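Ketoacyl_synth_N domain-containing protein (Photorhabdus luminescens subsp. laumondii, PDB 6SMO) probably contributes, as a ketoacyl-synthase-type subunit paired with a second ketoacyl synthase chain, to building polyketide chains, and holds a poly-oxo C12 aldehyde in a pocket. Local coordinates at residues C[22-25]-C[26-30]; C[85-88]-C[89-92]; C[194-197]-C[198-201]; C[292-296]-C[297-301]. All coordinates share one frame; numbering follows the deposited sequence.

Contact 1 of 4, residues C[22-25]-C[26-30]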
loop_
_atom_site.group_PDB
_atom_site.type_symbol
_atom_site.label_atom_id
_atom_site.label_comp_id
_atom_site.label_asym_id
_atom_site.label_seq_id
_atom_site.Cartn_x
_atom_site.Cartn_y
_atom_site.Cartn_z
ATOM N N ALA C 22 -29.226 6.239 8.716
ATOM C CA ALA C 22 -29.186 7.654 9.161
ATOM C C ALA C 22 -28.689 8.550 8.018
ATOM O O ALA C 22 -29.242 9.655 7.855
ATOM C CB ALA C 22 -28.317 7.794 10.388
ATOM N N ILE C 23 -27.688 8.087 7.259
ATOM C CA ILE C 23 -27.083 8.827 6.108
ATOM C C ILE C 23 -28.104 8.880 4.963
ATOM O O ILE C 23 -28.322 9.984 4.426
ATOM C CB ILE C 23 -25.750 8.187 5.662
ATOM C CG1 ILE C 23 -24.699 8.217 6.776
ATOM C CG2 ILE C 23 -25.227 8.849 4.395
ATOM C CD1 ILE C 23 -23.593 7.201 6.606
ATOM N N LYS C 24 -28.700 7.733 4.614
ATOM C CA LYS C 24 -29.626 7.581 3.455
ATOM C C LYS C 24 -30.868 8.459 3.657
ATOM O O LYS C 24 -31.316 9.072 2.670
ATOM C CB LYS C 24 -30.023 6.114 3.256
ATOM C CG LYS C 24 -30.670 5.807 1.912
ATOM C CD LYS C 24 -30.844 4.328 1.638
ATOM C CE LYS C 24 -32.054 3.729 2.326
ATOM N NZ LYS C 24 -33.307 4.033 1.595
ATOM N N SER C 25 -31.399 8.516 4.885
ATOM C CA SER C 25 -32.602 9.310 5.257
ATOM C C SER C 25 -32.312 10.812 5.131
ATOM O O SER C 25 -33.246 11.561 4.782
ATOM C CB SER C 25 -33.081 8.961 6.644
ATOM O OG SER C 25 -32.071 9.213 7.610
ATOM N N LYS C 26 -31.070 11.233 5.399
ATOM C CA LYS C 26 -30.647 12.661 5.387
ATOM C C LYS C 26 -30.487 13.146 3.941
ATOM O O LYS C 26 -31.004 14.237 3.632
ATOM C CB LYS C 26 -29.342 12.850 6.169
ATOM C CG LYS C 26 -29.018 14.290 6.546
ATOM C CD LYS C 26 -29.830 14.812 7.713
ATOM C CE LYS C 26 -29.490 16.241 8.079
ATOM N NZ LYS C 26 -30.267 16.707 9.251
ATOM N N VAL C 27 -29.792 12.376 3.095
ATOM C CA VAL C 27 -29.461 12.762 1.689
ATOM C C VAL C 27 -30.750 12.847 0.860
ATOM O O VAL C 27 -30.825 13.749 0.003
ATOM C CB VAL C 27 -28.427 11.817 1.040
ATOM C CG1 VAL C 27 -27.077 11.898 1.738
ATOM C CG2 VAL C 27 -28.905 10.374 0.967
ATOM N N ILE C 28 -31.718 11.954 1.100
ATOM C CA ILE C 28 -33.050 11.957 0.420
ATOM C C ILE C 28 -33.795 13.242 0.808
ATOM O O ILE C 28 -34.401 13.860 -0.089
ATOM C CB ILE C 28 -33.864 10.687 0.756
ATOM C CG1 ILE C 28 -33.234 9.437 0.135
ATOM C CG2 ILE C 28 -35.319 10.843 0.335
ATOM C CD1 ILE C 28 -33.749 8.133 0.703
ATOM N N GLN C 29 -33.742 13.623 2.090
ATOM C CA GLN C 29 -34.389 14.849 2.636
ATOM C C GLN C 29 -33.782 16.089 1.965
ATOM O O GLN C 29 -34.552 17.011 1.629
ATOM C CB GLN C 29 -34.227 14.920 4.156
ATOM C CG GLN C 29 -35.109 15.972 4.816
ATOM C CD GLN C 29 -34.942 16.011 6.315
ATOM O OE1 GLN C 29 -33.841 15.864 6.842
ATOM N NE2 GLN C 29 -36.043 16.220 7.017
ATOM N N LYS C 30 -32.457 16.105 1.782
ATOM C CA LYS C 30 -31.704 17.239 1.175
ATOM C C LYS C 30 -31.870 17.224 -0.352
ATOM O O LYS C 30 -31.783 18.312 -0.955
ATOM C CB LYS C 30 -30.227 17.186 1.581
ATOM C CG LYS C 30 -29.953 17.548 3.035
ATOM C CD LYS C 30 -28.490 17.772 3.350
ATOM C CE LYS C 30 -28.268 18.309 4.748
ATOM N NZ LYS C 30 -26.828 18.494 5.046
#
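Lys-24 and Ile-28 run alongside each other in the same direction, one turn apart on the helix 20-31, an i to i+4 pair of the kind that gives an alpha-helix its faces. In apolar contact, CG of Lys-24 comes within 4.0 Å of CD1 of Ile-28, so the lysine gives its methylene part to the isoleucine and carries its charge further on. Its chain turns at chi3 and chi4, and its ammonium makes a cation-pi contact with Phe-328 of helix 319-329, a ring that Ile-28 also touches. On the buried face Ile-23 CG2 meets Val-27 CG1 at 4.4 Å, and both residues rest on Leu-324; branched aliphatic chains suit a face pressed against another helix.

Most polar contacts are backbone bonds. Val-27 N gives Ile-23 O a bond of 3.1 Å, whereas the bonds from Ile-28 N to Lys-24 O and from Gln-29 N to Ser-25 O are weak. Ser-25, on the exposed side, has OG between its backbone N and carbonyl carbon (chi1 60°), turned back to the preceding turn; its one proton may go to Thr-21 O or to Ala-22 O, the latter 2.9 Å from Ser-25 OG.

Contact 2 of 4, residues C[85-88]-C[89-92]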
loop_
_atom_site.group_PDB
_atom_site.type_symbol
_atom_site.label_atom_id
_atom_site.label_comp_id
_atom_site.label_asym_id
_atom_site.label_seq_id
_atom_site.Cartn_x
_atom_site.Cartn_y
_atom_site.Cartn_z
ATOM N N ARG C 85 -24.693 -10.679 8.014
ATOM C CA ARG C 85 -25.075 -11.825 8.889
ATOM C C ARG C 85 -24.138 -13.013 8.625
ATOM O O ARG C 85 -24.605 -14.165 8.728
ATOM C CB ARG C 85 -26.545 -12.207 8.673
ATOM C CG ARG C 85 -27.529 -11.068 8.895
ATOM C CD ARG C 85 -28.924 -11.400 8.402
ATOM N NE ARG C 85 -29.832 -10.264 8.510
ATOM C CZ ARG C 85 -31.087 -10.238 8.062
ATOM N NH1 ARG C 85 -31.819 -9.148 8.217
ATOM N NH2 ARG C 85 -31.608 -11.295 7.461
ATOM N N LEU C 86 -22.865 -12.740 8.316
ATOM C CA LEU C 86 -21.817 -13.773 8.086
ATOM C C LEU C 86 -21.390 -14.368 9.432
ATOM O O LEU C 86 -21.113 -13.582 10.360
ATOM C CB LEU C 86 -20.614 -13.144 7.371
ATOM C CG LEU C 86 -20.745 -12.981 5.857
ATOM C CD1 LEU C 86 -19.710 -11.999 5.327
ATOM C CD2 LEU C 86 -20.614 -14.322 5.150
ATOM N N ASP C 87 -21.342 -15.701 9.525
ATOM C CA ASP C 87 -20.753 -16.436 10.677
ATOM C C ASP C 87 -19.228 -16.374 10.526
ATOM O O ASP C 87 -18.644 -17.323 9.964
ATOM C CB ASP C 87 -21.304 -17.863 10.764
ATOM C CG ASP C 87 -21.200 -18.485 12.147
ATOM O OD1 ASP C 87 -20.225 -18.173 12.862
ATOM O OD2 ASP C 87 -22.098 -19.274 12.500
ATOM N N VAL C 88 -18.621 -15.281 11.004
ATOM C CA VAL C 88 -17.202 -14.891 10.735
ATOM C C VAL C 88 -16.246 -15.962 11.280
ATOM O O VAL C 88 -15.181 -16.157 10.659
ATOM C CB VAL C 88 -16.884 -13.492 11.305
ATOM C CG1 VAL C 88 -16.862 -13.471 12.827
ATOM C CG2 VAL C 88 -15.582 -12.940 10.746
ATOM N N ASP C 89 -16.605 -16.624 12.387
ATOM C CA ASP C 89 -15.774 -17.665 13.054
ATOM C C ASP C 89 -15.665 -18.902 12.152
ATOM O O ASP C 89 -14.550 -19.449 12.038
ATOM C CB ASP C 89 -16.340 -18.048 14.424
ATOM C CG ASP C 89 -16.250 -16.943 15.462
ATOM O OD1 ASP C 89 -16.511 -15.777 15.104
ATOM O OD2 ASP C 89 -15.917 -17.257 16.623
ATOM N N LYS C 90 -16.781 -19.323 11.544
ATOM C CA LYS C 90 -16.880 -20.567 10.732
ATOM C C LYS C 90 -16.262 -20.350 9.343
ATOM O O LYS C 90 -15.831 -21.351 8.737
ATOM C CB LYS C 90 -18.339 -21.025 10.630
ATOM C CG LYS C 90 -18.916 -21.603 11.916
ATOM C CD LYS C 90 -20.310 -22.173 11.760
ATOM C CE LYS C 90 -20.807 -22.864 13.013
ATOM N NZ LYS C 90 -22.176 -23.403 12.835
ATOM N N LEU C 91 -16.221 -19.102 8.857
ATOM C CA LEU C 91 -15.626 -18.736 7.540
ATOM C C LEU C 91 -14.141 -19.120 7.517
ATOM O O LEU C 91 -13.456 -18.897 8.536
ATOM C CB LEU C 91 -15.807 -17.237 7.275
ATOM C CG LEU C 91 -16.826 -16.880 6.194
ATOM C CD1 LEU C 91 -18.229 -17.311 6.595
ATOM C CD2 LEU C 91 -16.792 -15.391 5.892
ATOM N N ASP C 92 -13.675 -19.670 6.391
ATOM C CA ASP C 92 -12.258 -20.055 6.157
ATOM C C ASP C 92 -11.440 -18.780 5.961
ATOM O O ASP C 92 -11.712 -18.014 5.038
ATOM C CB ASP C 92 -12.136 -20.991 4.951
ATOM C CG ASP C 92 -10.782 -21.667 4.812
ATOM O OD1 ASP C 92 -10.247 -22.133 5.838
ATOM O OD2 ASP C 92 -10.274 -21.731 3.675
#
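Lys-90 passes slantwise across the side chain of Asp-87, three residues back in the chain. Its CB sits 3.8 Å from Asp-87 O, the carbonyl oxygen that also takes a weak bond from Lys-90 N. CG of Lys-90 passes OD1 of Asp-87 at 3.8 Å. Next, CD of Lys-90 draws within 3.5 Å of OD2 of Asp-87, and CE runs on past the same oxygen. NZ of Lys-90 ends 4.1 Å from Asp-87 OD2, beyond a salt bridge, so the attraction is a loose one between opposite charges on an exposed surface. Asp-87 reaches this place because its CG is anti to the backbone N (chi1 -157°), while the lysine is stretched straight out past CG; a long flexible base and a short acid suit such a solvent-facing pairing.

Behind the charged pair the chain turns over on Asp-87 O, which accepts a firmer bond of 3.2 Å from Leu-91 N, the donor lying in the carbonyl plane. That brings Leu-91 up against Leu-86: their CD2 methyls meet at 4.0 Å, the two chains set nearly perpendicular, and both leucines rest on Val-180 of strand 180-187. With an inverse gamma turn centred on Asp-87 and helical backbone angles from Val-88 to Lys-90, this is a compact single-turn connection, carrying the chain from helix 68-84 to strand 96-101 of a thiolase-type alpha/beta fold.

Contact 3 of 4, residues C[194-197]-C[198-201]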
loop_
_atom_site.group_PDB
_atom_site.type_symbol
_atom_site.label_atom_id
_atom_site.label_comp_id
_atom_site.label_asym_id
_atom_site.label_seq_id
_atom_site.Cartn_x
_atom_site.Cartn_y
_atom_site.Cartn_z
ATOM N N VAL C 194 -3.142 18.575 7.129
ATOM C CA VAL C 194 -4.043 18.347 5.958
ATOM C C VAL C 194 -5.267 19.268 6.065
ATOM O O VAL C 194 -5.834 19.600 5.007
ATOM C CB VAL C 194 -4.457 16.868 5.808
ATOM C CG1 VAL C 194 -3.249 15.957 5.653
ATOM C CG2 VAL C 194 -5.344 16.390 6.948
ATOM N N LYS C 195 -5.663 19.661 7.282
ATOM C CA LYS C 195 -6.825 20.563 7.522
ATOM C C LYS C 195 -6.532 21.936 6.903
ATOM O O LYS C 195 -7.363 22.410 6.104
ATOM C CB LYS C 195 -7.135 20.695 9.017
ATOM C CG LYS C 195 -8.479 21.340 9.334
ATOM C CD LYS C 195 -8.873 21.269 10.796
ATOM C CE LYS C 195 -8.312 22.406 11.624
ATOM N NZ LYS C 195 -9.104 23.648 11.460
ATOM N N ASN C 196 -5.390 22.536 7.256
ATOM C CA ASN C 196 -4.943 23.866 6.757
ATOM C C ASN C 196 -4.658 23.789 5.251
ATOM O O ASN C 196 -4.858 24.813 4.567
ATOM C CB ASN C 196 -3.718 24.380 7.520
ATOM C CG ASN C 196 -4.048 24.854 8.919
ATOM O OD1 ASN C 196 -4.836 25.780 9.096
ATOM N ND2 ASN C 196 -3.440 24.235 9.918
ATOM N N LEU C 197 -4.210 22.627 4.760
ATOM C CA LEU C 197 -3.880 22.391 3.328
ATOM C C LEU C 197 -5.160 22.464 2.486
ATOM O O LEU C 197 -5.175 23.237 1.508
ATOM C CB LEU C 197 -3.202 21.023 3.180
ATOM C CG LEU C 197 -2.625 20.722 1.797
ATOM C CD1 LEU C 197 -1.302 21.446 1.591
ATOM C CD2 LEU C 197 -2.447 19.225 1.593
ATOM N N LEU C 198 -6.187 21.692 2.856
ATOM C CA LEU C 198 -7.463 21.562 2.098
ATOM C C LEU C 198 -8.265 22.868 2.169
ATOM O O LEU C 198 -8.974 23.171 1.190
ATOM C CB LEU C 198 -8.281 20.392 2.660
ATOM C CG LEU C 198 -7.695 18.996 2.450
ATOM C CD1 LEU C 198 -8.626 17.934 3.015
ATOM C CD2 LEU C 198 -7.414 18.724 0.980
ATOM N N GLU C 199 -8.165 23.605 3.281
ATOM C CA GLU C 199 -8.933 24.858 3.524
ATOM C C GLU C 199 -8.429 25.983 2.608
ATOM O O GLU C 199 -9.224 26.905 2.339
ATOM C CB GLU C 199 -8.846 25.274 4.994
ATOM C CG GLU C 199 -9.798 24.506 5.894
ATOM C CD GLU C 199 -9.753 24.894 7.362
ATOM O OE1 GLU C 199 -10.800 24.791 8.030
ATOM O OE2 GLU C 199 -8.670 25.291 7.838
ATOM N N LYS C 200 -7.173 25.916 2.148
ATOM C CA LYS C 200 -6.527 26.981 1.332
ATOM C C LYS C 200 -6.404 26.533 -0.132
ATOM O O LYS C 200 -7.115 27.108 -0.979
ATOM C CB LYS C 200 -5.157 27.344 1.917
ATOM C CG LYS C 200 -4.552 28.632 1.373
ATOM C CD LYS C 200 -3.173 28.939 1.916
ATOM C CE LYS C 200 -2.622 30.261 1.424
ATOM N NZ LYS C 200 -2.294 30.221 -0.022
ATOM N N THR C 201 -5.544 25.546 -0.412
ATOM C CA THR C 201 -5.016 25.224 -1.769
ATOM C C THR C 201 -6.090 24.563 -2.645
ATOM O O THR C 201 -6.178 24.939 -3.832
ATOM C CB THR C 201 -3.765 24.339 -1.683
ATOM O OG1 THR C 201 -4.077 23.191 -0.895
ATOM C CG2 THR C 201 -2.574 25.062 -1.091
#
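Thr-201 holds Leu-197 O with two groups at once: its hydroxyl OG1 donates at 2.6 Å and its backbone N at 3.0 Å. The amide comes nearly along the C=O axis, while the hydroxyl approaches from above the carbonyl plane, 43° out of it, so the two donors reach different parts of the same oxygen. A chi1 of 54° sets OG1 between the backbone N and the carbonyl carbon, from where it can reach the preceding turn; this suits threonine to a buried position, since its hydroxyl is satisfied by a carbonyl four residues back. Lys-200 N adds a weak third bond to the same carbonyl, this one i to i+3. Earlier along the helix, Leu-198 N bonds to Val-194 O at 3.0 Å, and Glu-199 N to Lys-195 O at 3.2 Å.

These two bonds, like that of Thr-201 N to Leu-197 O, are i to i+4 links of helix 192-204, which lies between its own subunit and the neighbouring PKS_KS domain-containing chain. Lys-195 and Glu-199 extend next to each other on a partly exposed flank, forming a long salt bridge of 4.0 Å from NZ of Lys-195 to OE1 of Glu-199; a lysine and a glutamate one turn apart are long enough to bring their charges together there.

Packing divides by face. Inward, Leu-198 and Val-194 both meet Phe-104. On the side of the partner chain, Leu-197 packs on Phe-165 of the neighbouring subunit, Asn-196 on its Ile-152 and Thr-201 on its Lys-158.

Contact 4 of 4, residues C[292-296]-C[297-301]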
loop_
_atom_site.group_PDB
_atom_site.type_symbol
_atom_site.label_atom_id
_atom_site.label_comp_id
_atom_site.label_asym_id
_atom_site.label_seq_id
_atom_site.Cartn_x
_atom_site.Cartn_y
_atom_site.Cartn_z
ATOM N N LYS C 292 -23.265 14.283 -23.450
ATOM C CA LYS C 292 -22.929 14.260 -24.900
ATOM C C LYS C 292 -22.461 12.852 -25.288
ATOM O O LYS C 292 -22.802 12.405 -26.400
ATOM C CB LYS C 292 -21.865 15.316 -25.224
ATOM C CG LYS C 292 -21.822 15.769 -26.679
ATOM C CD LYS C 292 -20.876 14.969 -27.549
ATOM C CE LYS C 292 -20.840 15.461 -28.980
ATOM N NZ LYS C 292 -20.057 14.555 -29.852
ATOM N N ALA C 293 -21.714 12.184 -24.401
ATOM C CA ALA C 293 -21.224 10.795 -24.573
ATOM C C ALA C 293 -22.410 9.822 -24.588
ATOM O O ALA C 293 -22.358 8.846 -25.364
ATOM C CB ALA C 293 -20.237 10.451 -23.485
ATOM N N PHE C 294 -23.432 10.077 -23.763
ATOM C CA PHE C 294 -24.683 9.275 -23.681
ATOM C C PHE C 294 -25.542 9.522 -24.927
ATOM O O PHE C 294 -26.182 8.566 -25.408
ATOM C CB PHE C 294 -25.470 9.600 -22.408
ATOM C CG PHE C 294 -24.824 9.174 -21.111
ATOM C CD1 PHE C 294 -24.073 8.010 -21.028
ATOM C CD2 PHE C 294 -24.997 9.926 -19.959
ATOM C CE1 PHE C 294 -23.491 7.623 -19.829
ATOM C CE2 PHE C 294 -24.418 9.535 -18.760
ATOM C CZ PHE C 294 -23.665 8.386 -18.698
ATOM N N SER C 295 -25.557 10.764 -25.424
ATOM C CA SER C 295 -26.295 11.190 -26.645
ATOM C C SER C 295 -25.774 10.418 -27.866
ATOM O O SER C 295 -26.601 10.038 -28.718
ATOM C CB SER C 295 -26.193 12.680 -26.849
ATOM O OG SER C 295 -27.062 13.112 -27.885
ATOM N N ASN C 296 -24.457 10.192 -27.932
ATOM C CA ASN C 296 -23.771 9.460 -29.034
ATOM C C ASN C 296 -24.177 7.980 -29.007
ATOM O O ASN C 296 -24.383 7.411 -30.098
ATOM C CB ASN C 296 -22.248 9.600 -28.950
ATOM C CG ASN C 296 -21.761 11.018 -29.163
ATOM O OD1 ASN C 296 -22.362 11.785 -29.914
ATOM N ND2 ASN C 296 -20.666 11.374 -28.513
ATOM N N LYS C 297 -24.290 7.391 -27.810
ATOM C CA LYS C 297 -24.565 5.942 -27.595
ATOM C C LYS C 297 -26.072 5.693 -27.423
ATOM O O LYS C 297 -26.439 4.533 -27.142
ATOM C CB LYS C 297 -23.789 5.434 -26.374
ATOM C CG LYS C 297 -22.288 5.273 -26.580
ATOM C CD LYS C 297 -21.919 4.079 -27.437
ATOM C CE LYS C 297 -20.425 3.907 -27.611
ATOM N NZ LYS C 297 -19.794 3.329 -26.402
ATOM N N GLU C 298 -26.907 6.726 -27.594
ATOM C CA GLU C 298 -28.391 6.655 -27.477
ATOM C C GLU C 298 -28.766 6.095 -26.098
ATOM O O GLU C 298 -29.514 5.096 -26.043
ATOM C CB GLU C 298 -28.983 5.814 -28.613
ATOM C CG GLU C 298 -29.070 6.549 -29.938
ATOM C CD GLU C 298 -30.327 7.384 -30.121
ATOM O OE1 GLU C 298 -30.858 7.410 -31.249
ATOM O OE2 GLU C 298 -30.771 8.009 -29.136
ATOM N N ILE C 299 -28.254 6.717 -25.030
ATOM C CA ILE C 299 -28.582 6.386 -23.610
ATOM C C ILE C 299 -29.420 7.533 -23.034
ATOM O O ILE C 299 -29.017 8.702 -23.202
ATOM C CB ILE C 299 -27.304 6.135 -22.781
ATOM C CG1 ILE C 299 -26.382 5.100 -23.435
ATOM C CG2 ILE C 299 -27.650 5.751 -21.348
ATOM C CD1 ILE C 299 -26.999 3.728 -23.606
ATOM N N LYS C 300 -30.540 7.197 -22.387
ATOM C CA LYS C 300 -31.466 8.159 -21.730
ATOM C C LYS C 300 -31.661 7.719 -20.274
ATOM O O LYS C 300 -32.273 6.655 -20.050
ATOM C CB LYS C 300 -32.787 8.264 -22.501
ATOM C CG LYS C 300 -33.492 6.948 -22.813
ATOM C CD LYS C 300 -34.357 7.009 -24.055
ATOM C CE LYS C 300 -33.555 6.936 -25.337
ATOM N NZ LYS C 300 -34.414 7.104 -26.533
ATOM N N THR C 301 -31.133 8.507 -19.333
ATOM C CA THR C 301 -31.079 8.196 -17.879
ATOM C C THR C 301 -31.318 9.478 -17.071
ATOM O O THR C 301 -31.288 10.572 -17.671
ATOM C CB THR C 301 -29.744 7.528 -17.520
ATOM O OG1 THR C 301 -29.730 7.269 -16.116
ATOM C CG2 THR C 301 -28.537 8.365 -17.892
#
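Lys-297 is the first residue beyond helix 286-296, and its backbone N makes only weak bonds, to Ala-293 O and Phe-294 O. Its CB and CG pass close to Ala-293 O, CG at 3.8 Å, before bends at chi2 and chi4 carry NZ away to helix 263-266, where it makes a weak bond to Glu-263 O. Glu-298 follows with positive phi (56°), the change of hand that ends the helix; its side chain points away from the last turn, as fits a charged residue at the surface.

Ile-299 then returns to the helix. Its N donates to Phe-294 O at 2.8 Å, a nearly straight bond (169°) with the donor tilted from the carbonyl plane. Beside this bond the apolar contact closes: CB of Ile-299 lies 3.9 Å from CB of Phe-294 and 4.1 Å from its CD1, the beta-branched chain meeting the ring obliquely. Thr-301 comes last, its CG2 reaching CE2 of Phe-294 at 4.4 Å while its hydroxyl bonds to Ala-275 O on strand 275-278. Edge-to-face rings of Phe-269 and Phe-277 also meet the phenylalanine, a large flat residue suited to this buried place. The positive phi of Glu-298 and the return of the backbone to Phe-294 O mark a Schellman motif, with Phe-294 and Ile-299 as its accompanying apolar pair, leading the chain from helix 286-296 to strand 302-304.

All four are local, and none touches another. Contacts 1 and 3 lie within single helices and are partly buried, whereas contact 2 is a surface turn and contact 4 a partly buried helix end; contacts 2 and 3 stand on opposite sides of the chain's centre, about 42 Å apart between centres. Contact 1 packs against helices of its own chain; contact 3 alone is reached by another subunit. The chemistry follows the place: mostly weak helix bonds with aliphatic faces in contact 1, a carbonyl oxygen gripped by both the hydroxyl and the amide of one threonine in contact 3, loosely paired charges beside a leucine pair in contact 2, and an aromatic anchor near a positive-phi residue in contact 4.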